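Local coordinates for protein benzyl alcohol dehydrogenase (Acinetobacter calcoaceticus, PDB 1F8F) that catalyses the NAD-dependent oxidation of benzyl alcohol to benzaldehyde, as a zinc-containing, four-subunit member of the alcohol dehydrogenase family, at residues 297-301 and 302-306; 325-328 and 329-332; 355-359 and 360-364. All coordinates share one frame; numbering follows the deposited sequence.

Interaction 1: 297-301 and 302-306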
loop_
_atom_site.group_PDB
_atom_site.type_symbol
_atom_site.label_atom_id
_atom_site.label_comp_id
_atom_site.label_asym_id
_atom_site.label_seq_id
_atom_site.Cartn_x
_atom_site.Cartn_y
_atom_site.Cartn_z
ATOM N N ALA A 297 16.360 -15.143 -18.362
ATOM C CA ALA A 297 17.464 -14.335 -17.816
ATOM C C ALA A 297 17.811 -14.893 -16.433
ATOM O O ALA A 297 17.014 -15.600 -15.820
ATOM C CB ALA A 297 17.144 -12.852 -17.742
ATOM N N GLN A 298 18.986 -14.589 -15.921
ATOM C CA GLN A 298 19.517 -15.059 -14.687
ATOM C C GLN A 298 19.590 -14.023 -13.591
ATOM O O GLN A 298 19.768 -12.886 -14.015
ATOM C CB GLN A 298 21.008 -15.394 -14.969
ATOM C CG GLN A 298 21.108 -16.825 -15.584
ATOM C CD GLN A 298 22.608 -17.050 -15.870
ATOM O OE1 GLN A 298 23.069 -16.887 -17.002
ATOM N NE2 GLN A 298 23.407 -17.322 -14.855
ATOM N N PHE A 299 19.500 -14.405 -12.330
ATOM C CA PHE A 299 19.815 -13.426 -11.268
ATOM C C PHE A 299 20.570 -14.163 -10.163
ATOM O O PHE A 299 20.434 -15.374 -10.041
ATOM C CB PHE A 299 18.565 -12.704 -10.856
ATOM C CG PHE A 299 17.545 -13.561 -10.186
ATOM C CD1 PHE A 299 16.666 -14.426 -10.799
ATOM C CD2 PHE A 299 17.535 -13.441 -8.806
ATOM C CE1 PHE A 299 15.776 -15.170 -10.025
ATOM C CE2 PHE A 299 16.676 -14.179 -8.026
ATOM C CZ PHE A 299 15.835 -15.060 -8.618
ATOM N N ASP A 300 21.413 -13.554 -9.378
ATOM C CA ASP A 300 22.102 -14.145 -8.238
ATOM C C ASP A 300 21.085 -14.305 -7.092
ATOM O O ASP A 300 20.540 -13.307 -6.608
ATOM C CB ASP A 300 23.241 -13.268 -7.783
ATOM C CG ASP A 300 24.108 -13.680 -6.639
ATOM O OD1 ASP A 300 23.746 -14.066 -5.513
ATOM O OD2 ASP A 300 25.356 -13.589 -6.839
ATOM N N VAL A 301 20.888 -15.527 -6.597
ATOM C CA VAL A 301 19.852 -15.752 -5.585
ATOM C C VAL A 301 20.044 -15.042 -4.291
ATOM O O VAL A 301 19.349 -14.097 -3.928
ATOM C CB VAL A 301 19.467 -17.225 -5.447
ATOM C CG1 VAL A 301 18.439 -17.542 -4.366
ATOM C CG2 VAL A 301 18.784 -17.635 -6.760
ATOM N N ASN A 302 21.093 -15.472 -3.605
ATOM C CA ASN A 302 21.557 -14.925 -2.349
ATOM C C ASN A 302 21.528 -13.411 -2.336
ATOM O O ASN A 302 21.300 -12.839 -1.254
ATOM C CB ASN A 302 22.987 -15.478 -2.174
ATOM C CG ASN A 302 22.957 -16.845 -1.520
ATOM O OD1 ASN A 302 22.456 -16.916 -0.402
ATOM N ND2 ASN A 302 23.386 -17.948 -2.113
ATOM N N ASP A 303 21.959 -12.738 -3.387
ATOM C CA ASP A 303 22.044 -11.262 -3.395
ATOM C C ASP A 303 20.620 -10.734 -3.397
ATOM O O ASP A 303 20.325 -9.809 -2.677
ATOM C CB ASP A 303 22.862 -10.787 -4.592
ATOM C CG ASP A 303 22.777 -9.299 -4.850
ATOM O OD1 ASP A 303 23.561 -8.544 -4.248
ATOM O OD2 ASP A 303 21.970 -8.861 -5.685
ATOM N N LEU A 304 19.707 -11.363 -4.089
ATOM C CA LEU A 304 18.334 -10.915 -4.091
ATOM C C LEU A 304 17.650 -11.210 -2.764
ATOM O O LEU A 304 16.806 -10.438 -2.304
ATOM C CB LEU A 304 17.629 -11.625 -5.241
ATOM C CG LEU A 304 16.113 -11.518 -5.355
ATOM C CD1 LEU A 304 15.696 -11.022 -6.740
ATOM C CD2 LEU A 304 15.393 -12.845 -5.128
ATOM N N LEU A 305 18.054 -12.318 -2.135
ATOM C CA LEU A 305 17.312 -12.672 -0.914
ATOM C C LEU A 305 17.826 -11.845 0.243
ATOM O O LEU A 305 17.044 -11.195 0.947
ATOM C CB LEU A 305 17.246 -14.158 -0.820
ATOM C CG LEU A 305 17.887 -15.103 0.130
ATOM C CD1 LEU A 305 17.884 -14.686 1.584
ATOM C CD2 LEU A 305 17.132 -16.436 0.038
ATOM N N LEU A 306 19.146 -11.757 0.371
ATOM C CA LEU A 306 19.706 -10.940 1.447
ATOM C C LEU A 306 19.440 -9.455 1.230
ATOM O O LEU A 306 19.273 -8.761 2.252
ATOM C CB LEU A 306 21.149 -11.321 1.659
ATOM C CG LEU A 306 21.741 -12.368 2.594
ATOM C CD1 LEU A 306 21.321 -12.343 4.054
ATOM C CD2 LEU A 306 21.404 -13.790 2.121
HETATM O O HOH W 1 20.284 -10.616 -7.424
HETATM O O HOH W 2 23.397 -16.966 -4.764
#
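Asp300 and Asp303 meet where strand 296-300 turns into helix 301-306. Asp300 is the N-cap residue. Its CB lies 4.1 Å from Asp303 CB. Asp300 CG comes closer, 3.8 Å from Asp303 CB. At the tip, Asp300 OD1 accepts from Asp303 N at 3.1 Å. The bond is fairly straight, but the N-H arrives from above the carboxylate plane, 40° out of it. CG stands anti to the Asp300 backbone N (chi1 -179°), which carries the carboxylate over the first turn. A water lies within hydrogen-bonding distance of Asp300 OD1, probably donating to it, and accepts from Asn302 N and ND2. Asn302 ND2 also bonds Pro291 O of the second subunit.

The backbone closes the turn as well. Leu304 N donates to Asp300 O at 3.3 Å, and Leu305 N donates to Val301 O at 2.8 Å. A second water bridges Asp300 O and Asp303 OD2. The Asp303 carboxylate also forms a salt bridge with Lys309.

On the apolar side, both methyls of Leu304 reach one corner of the Phe299 ring. Leu304 CD2 is 3.4 Å and Leu304 CD1 3.5 Å from Phe299 CE2. The approach is oblique to the ring. Ile311 of strand 310-313 packs on both residues. Residues 297-300 pair antiparallel with a strand of the second subunit, so the sheet continues across the interface.

The cap supplies an acceptor to a helix amide that has no earlier turn to bond to. The helix N terminus would probably favour the charged form of Asp300, and Lys309 would offset the second carboxylate nearby.

Interaction 2: 325-328 and 329-332. With SO4 (sulfate ion), chain E.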
loop_
_atom_site.group_PDB
_atom_site.type_symbol
_atom_site.label_atom_id
_atom_site.label_comp_id
_atom_site.label_asym_id
_atom_site.label_seq_id
_atom_site.Cartn_x
_atom_site.Cartn_y
_atom_site.Cartn_z
ATOM N N ILE A 325 -3.437 9.076 -19.584
ATOM C CA ILE A 325 -3.098 9.806 -20.804
ATOM C C ILE A 325 -3.373 11.285 -20.655
ATOM O O ILE A 325 -2.473 12.086 -20.912
ATOM C CB ILE A 325 -3.637 9.220 -22.110
ATOM C CG1 ILE A 325 -2.673 8.071 -22.528
ATOM C CG2 ILE A 325 -3.729 10.235 -23.270
ATOM C CD1 ILE A 325 -3.397 7.248 -23.575
ATOM N N PRO A 326 -4.583 11.673 -20.266
ATOM C CA PRO A 326 -4.850 13.078 -19.984
ATOM C C PRO A 326 -3.921 13.630 -18.912
ATOM O O PRO A 326 -3.607 14.835 -18.971
ATOM C CB PRO A 326 -6.336 13.125 -19.570
ATOM C CG PRO A 326 -6.885 11.840 -20.104
ATOM C CD PRO A 326 -5.774 10.825 -20.095
ATOM N N GLU A 327 -3.473 12.868 -17.890
ATOM C CA GLU A 327 -2.567 13.424 -16.908
ATOM C C GLU A 327 -1.222 13.786 -17.578
ATOM O O GLU A 327 -0.649 14.859 -17.348
ATOM C CB GLU A 327 -2.336 12.521 -15.682
ATOM C CG GLU A 327 -3.504 12.422 -14.707
ATOM C CD GLU A 327 -3.433 11.256 -13.765
ATOM O OE1 GLU A 327 -2.624 10.318 -13.836
ATOM O OE2 GLU A 327 -4.260 11.221 -12.818
ATOM N N LEU A 328 -0.718 12.917 -18.470
ATOM C CA LEU A 328 0.519 13.280 -19.169
ATOM C C LEU A 328 0.325 14.523 -20.048
ATOM O O LEU A 328 1.215 15.355 -20.080
ATOM C CB LEU A 328 1.060 12.124 -19.988
ATOM C CG LEU A 328 1.412 10.840 -19.196
ATOM C CD1 LEU A 328 1.850 9.792 -20.215
ATOM C CD2 LEU A 328 2.403 11.091 -18.076
ATOM N N VAL A 329 -0.746 14.685 -20.794
ATOM C CA VAL A 329 -0.955 15.879 -21.635
ATOM C C VAL A 329 -0.963 17.137 -20.765
ATOM O O VAL A 329 -0.502 18.202 -21.200
ATOM C CB VAL A 329 -2.279 15.827 -22.421
ATOM C CG1 VAL A 329 -2.572 17.105 -23.185
ATOM C CG2 VAL A 329 -2.352 14.671 -23.406
ATOM N N ARG A 330 -1.556 17.059 -19.572
ATOM C CA ARG A 330 -1.593 18.213 -18.667
ATOM C C ARG A 330 -0.199 18.508 -18.144
ATOM O O ARG A 330 0.130 19.667 -18.040
ATOM C CB ARG A 330 -2.527 17.967 -17.463
ATOM C CG ARG A 330 -2.516 18.902 -16.278
ATOM C CD ARG A 330 -2.891 18.262 -14.945
ATOM N NE ARG A 330 -3.928 17.331 -14.830
ATOM C CZ ARG A 330 -4.820 16.440 -14.578
ATOM N NH1 ARG A 330 -5.765 16.176 -15.502
ATOM N NH2 ARG A 330 -4.883 15.693 -13.469
ATOM N N LEU A 331 0.630 17.542 -17.810
ATOM C CA LEU A 331 1.999 17.763 -17.315
ATOM C C LEU A 331 2.866 18.404 -18.382
ATOM O O LEU A 331 3.660 19.340 -18.156
ATOM C CB LEU A 331 2.524 16.406 -16.811
ATOM C CG LEU A 331 2.044 16.029 -15.401
ATOM C CD1 LEU A 331 2.607 14.653 -15.083
ATOM C CD2 LEU A 331 2.530 17.040 -14.332
ATOM N N TYR A 332 2.628 17.978 -19.633
ATOM C CA TYR A 332 3.293 18.554 -20.788
ATOM C C TYR A 332 2.846 20.015 -20.942
ATOM O O TYR A 332 3.754 20.832 -21.145
ATOM C CB TYR A 332 2.950 17.790 -22.083
ATOM C CG TYR A 332 3.291 18.492 -23.381
ATOM C CD1 TYR A 332 4.613 18.576 -23.799
ATOM C CD2 TYR A 332 2.344 19.095 -24.181
ATOM C CE1 TYR A 332 4.997 19.233 -24.956
ATOM C CE2 TYR A 332 2.663 19.766 -25.357
ATOM C CZ TYR A 332 3.996 19.829 -25.743
ATOM O OH TYR A 332 4.378 20.453 -26.894
HETATM S S SO4 E . -7.127 13.195 -12.323
HETATM O O1 SO4 E . -7.582 12.534 -13.580
HETATM O O2 SO4 E . -7.541 12.302 -11.165
HETATM O O3 SO4 E . -7.877 14.487 -12.144
HETATM O O4 SO4 E . -5.658 13.425 -12.369
#
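The guanidinium of Arg330 has Glu327 CG over one face, with CG 3.8 Å from Arg330 NH2. A sulfate ion, probably from the crystallisation liquor, sits at its edge, close to the plane. Arg330 NH2 gives a weak hydrogen bond to sulfate O4 at 2.6 Å, with an N-H...O angle of only 130°. NH2 also bonds Ala191 O of the third subunit.

The Glu327 and Arg330 side chains run side by side in the same direction. Their carboxylate and guanidinium planes are 77° apart. Glu327 OE2 is 4.6 Å from Arg330 NH2 and well out of the guanidinium plane, so the attraction is one of charge alone. A bend at chi3 (-41°) turns the arginine tip toward the sulfate.

Beneath them runs the i to i+4 ladder of helix 321-333. Val329 N donates to Ile325 O at 3.1 Å, and Leu331 N to Glu327 O at 3.0 Å. Pro326 has no N-H to give to the preceding turn, and the helix kinks there. Leu328 packs on Ala179 of helix 174-186.

Glu327 OE2 lies 2.6 Å from sulfate O4. Two oxygens this close would be consistent with a proton on one of the acid groups, while the arginine would help balance the anion's charge.

Interaction 3: 355-359 and 360-364. Unlike the reference sequence in segment 355-359: Arg359 (reference His).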
loop_
_atom_site.group_PDB
_atom_site.type_symbol
_atom_site.label_atom_id
_atom_site.label_comp_id
_atom_site.label_asym_id
_atom_site.label_seq_id
_atom_site.Cartn_x
_atom_site.Cartn_y
_atom_site.Cartn_z
ATOM N N ALA A 355 11.442 3.418 -40.179
ATOM C CA ALA A 355 11.939 2.224 -39.506
ATOM C C ALA A 355 13.465 2.201 -39.387
ATOM O O ALA A 355 13.996 2.029 -38.272
ATOM C CB ALA A 355 11.447 0.954 -40.158
ATOM N N ILE A 356 14.177 2.421 -40.467
ATOM C CA ILE A 356 15.622 2.431 -40.528
ATOM C C ILE A 356 16.264 3.377 -39.542
ATOM O O ILE A 356 17.186 3.039 -38.788
ATOM C CB ILE A 356 16.068 2.800 -41.975
ATOM C CG1 ILE A 356 15.624 1.700 -42.941
ATOM C CG2 ILE A 356 17.560 3.025 -42.080
ATOM C CD1 ILE A 356 15.799 1.989 -44.413
ATOM N N ASP A 357 15.828 4.628 -39.519
ATOM C CA ASP A 357 16.378 5.598 -38.590
ATOM C C ASP A 357 16.192 5.175 -37.130
ATOM O O ASP A 357 17.071 5.473 -36.318
ATOM C CB ASP A 357 15.795 6.970 -38.873
ATOM C CG ASP A 357 16.057 7.485 -40.289
ATOM O OD1 ASP A 357 16.844 6.895 -41.044
ATOM O OD2 ASP A 357 15.436 8.499 -40.646
ATOM N N SER A 358 15.076 4.557 -36.739
ATOM C CA SER A 358 14.921 4.180 -35.327
ATOM C C SER A 358 15.873 3.023 -35.023
ATOM O O SER A 358 16.630 3.096 -34.049
ATOM C CB SER A 358 13.479 3.907 -34.933
ATOM O OG SER A 358 12.842 3.044 -35.842
ATOM N N ARG A 359 15.976 2.044 -35.916
ATOM C CA ARG A 359 16.930 0.954 -35.708
ATOM C C ARG A 359 18.364 1.448 -35.632
ATOM O O ARG A 359 19.105 0.870 -34.821
ATOM C CB ARG A 359 16.704 -0.135 -36.736
ATOM C CG ARG A 359 17.857 -1.082 -36.967
ATOM C CD ARG A 359 17.396 -2.365 -37.643
ATOM N NE ARG A 359 18.105 -3.517 -37.070
ATOM C CZ ARG A 359 17.746 -4.787 -37.229
ATOM N NH1 ARG A 359 16.670 -5.071 -37.949
ATOM N NH2 ARG A 359 18.444 -5.790 -36.680
ATOM N N LYS A 360 18.843 2.456 -36.337
ATOM C CA LYS A 360 20.217 2.911 -36.170
ATOM C C LYS A 360 20.374 3.882 -34.992
ATOM O O LYS A 360 21.513 4.244 -34.677
ATOM C CB LYS A 360 20.815 3.566 -37.423
ATOM C CG LYS A 360 20.903 2.648 -38.640
ATOM C CD LYS A 360 21.210 3.445 -39.896
ATOM C CE LYS A 360 21.186 2.635 -41.186
ATOM N NZ LYS A 360 20.949 3.496 -42.392
ATOM N N GLY A 361 19.307 4.309 -34.332
ATOM C CA GLY A 361 19.377 5.192 -33.205
ATOM C C GLY A 361 19.433 6.676 -33.462
ATOM O O GLY A 361 19.553 7.396 -32.457
ATOM N N ILE A 362 19.299 7.192 -34.699
ATOM C CA ILE A 362 19.296 8.650 -34.840
ATOM C C ILE A 362 17.908 9.199 -34.521
ATOM O O ILE A 362 17.791 10.351 -34.127
ATOM C CB ILE A 362 19.734 9.271 -36.175
ATOM C CG1 ILE A 362 19.015 8.632 -37.363
ATOM C CG2 ILE A 362 21.246 9.244 -36.376
ATOM C CD1 ILE A 362 17.807 9.446 -37.771
ATOM N N THR A 363 16.871 8.398 -34.699
ATOM C CA THR A 363 15.523 8.880 -34.397
ATOM C C THR A 363 14.962 8.102 -33.211
ATOM O O THR A 363 14.739 6.881 -33.349
ATOM C CB THR A 363 14.585 8.718 -35.606
ATOM O OG1 THR A 363 15.020 9.619 -36.647
ATOM C CG2 THR A 363 13.139 9.024 -35.296
ATOM N N LEU A 364 14.627 8.865 -32.178
ATOM C CA LEU A 364 14.083 8.331 -30.940
ATOM C C LEU A 364 12.628 7.880 -31.118
ATOM O O LEU A 364 12.301 6.745 -30.813
ATOM C CB LEU A 364 14.116 9.299 -29.767
ATOM C CG LEU A 364 15.381 9.525 -28.946
ATOM C CD1 LEU A 364 15.640 8.332 -28.033
ATOM C CD2 LEU A 364 16.598 9.773 -29.832
#
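A Schellman motif ends helix 351-360, and Asp357 to Ile362 make up its closing turn. Gly361 is the first residue to leave the helix, with a positive phi of 85°. Its N donates to Ser358 O at 3.0 Å, from well above the carbonyl plane. Ile362 N reaches back to Asp357 O at 3.2 Å, but this bond is weak and bent. Thr363 N adds a second weak bond to Asp357 O at 3.3 Å. One carbonyl thus takes two amides from the departing chain. One turn back, Lys360 N donates to Ile356 O at 3.0 Å in an ordinary i to i+4 helix bond.

Side chains close over the same turn. Ile362 CD1 lies against Asp357 CB at 3.4 Å, crossing it at a slant. The isoleucine's first torsion (chi1 50°) places CG1 between its own N and carbonyl carbon, on the side of Asp357; chi2 then brings CD1 against Asp357 CB. Thr363 OG1 is 3.5 Å from Asp357 CB. The two polar ends share an outside partner: Tyr346 OH bonds both Asp357 OD2 and Thr363 OG1. Gln353 NE2 holds the other aspartate oxygen. On the neighbouring flank, Lys360 runs alongside Ile356, its NZ 3.4 Å from Ile356 CG2. Ser358 CA makes a C-H...O contact with Thr363 O.

Gly361 O accepts from Arg227 NE, linking the turn to helix 225-234. The Asp357 CB to Ile362 CD1 contact lies where such motifs usually have an apolar contact. The positive-phi glycine, its bond to Ser358 O and the weak bond from Ile362 N to Asp357 O that spans it mark the Schellman C-cap.

The three contacts follow one another along the chain. None nests in or crosses another, and each closes only a local turn. Interaction 1 comes first, where strand 296-300 passes into helix 301-306 at the boundary with the second subunit; its Leu305 touches a bound NAD. The chain then runs through strand 310-313, at one edge of the parallel Rossmann sheet within the chain, to interaction 2 in helix 321-333, which faces the third subunit. Interaction 3 ends helix 351-360 and directs the chain into strand 365-369, which pairs with strands 33-42 and 343-347. Centres of interactions 1 and 2 are 37 Å apart, those of interactions 2 and 3 26 Å.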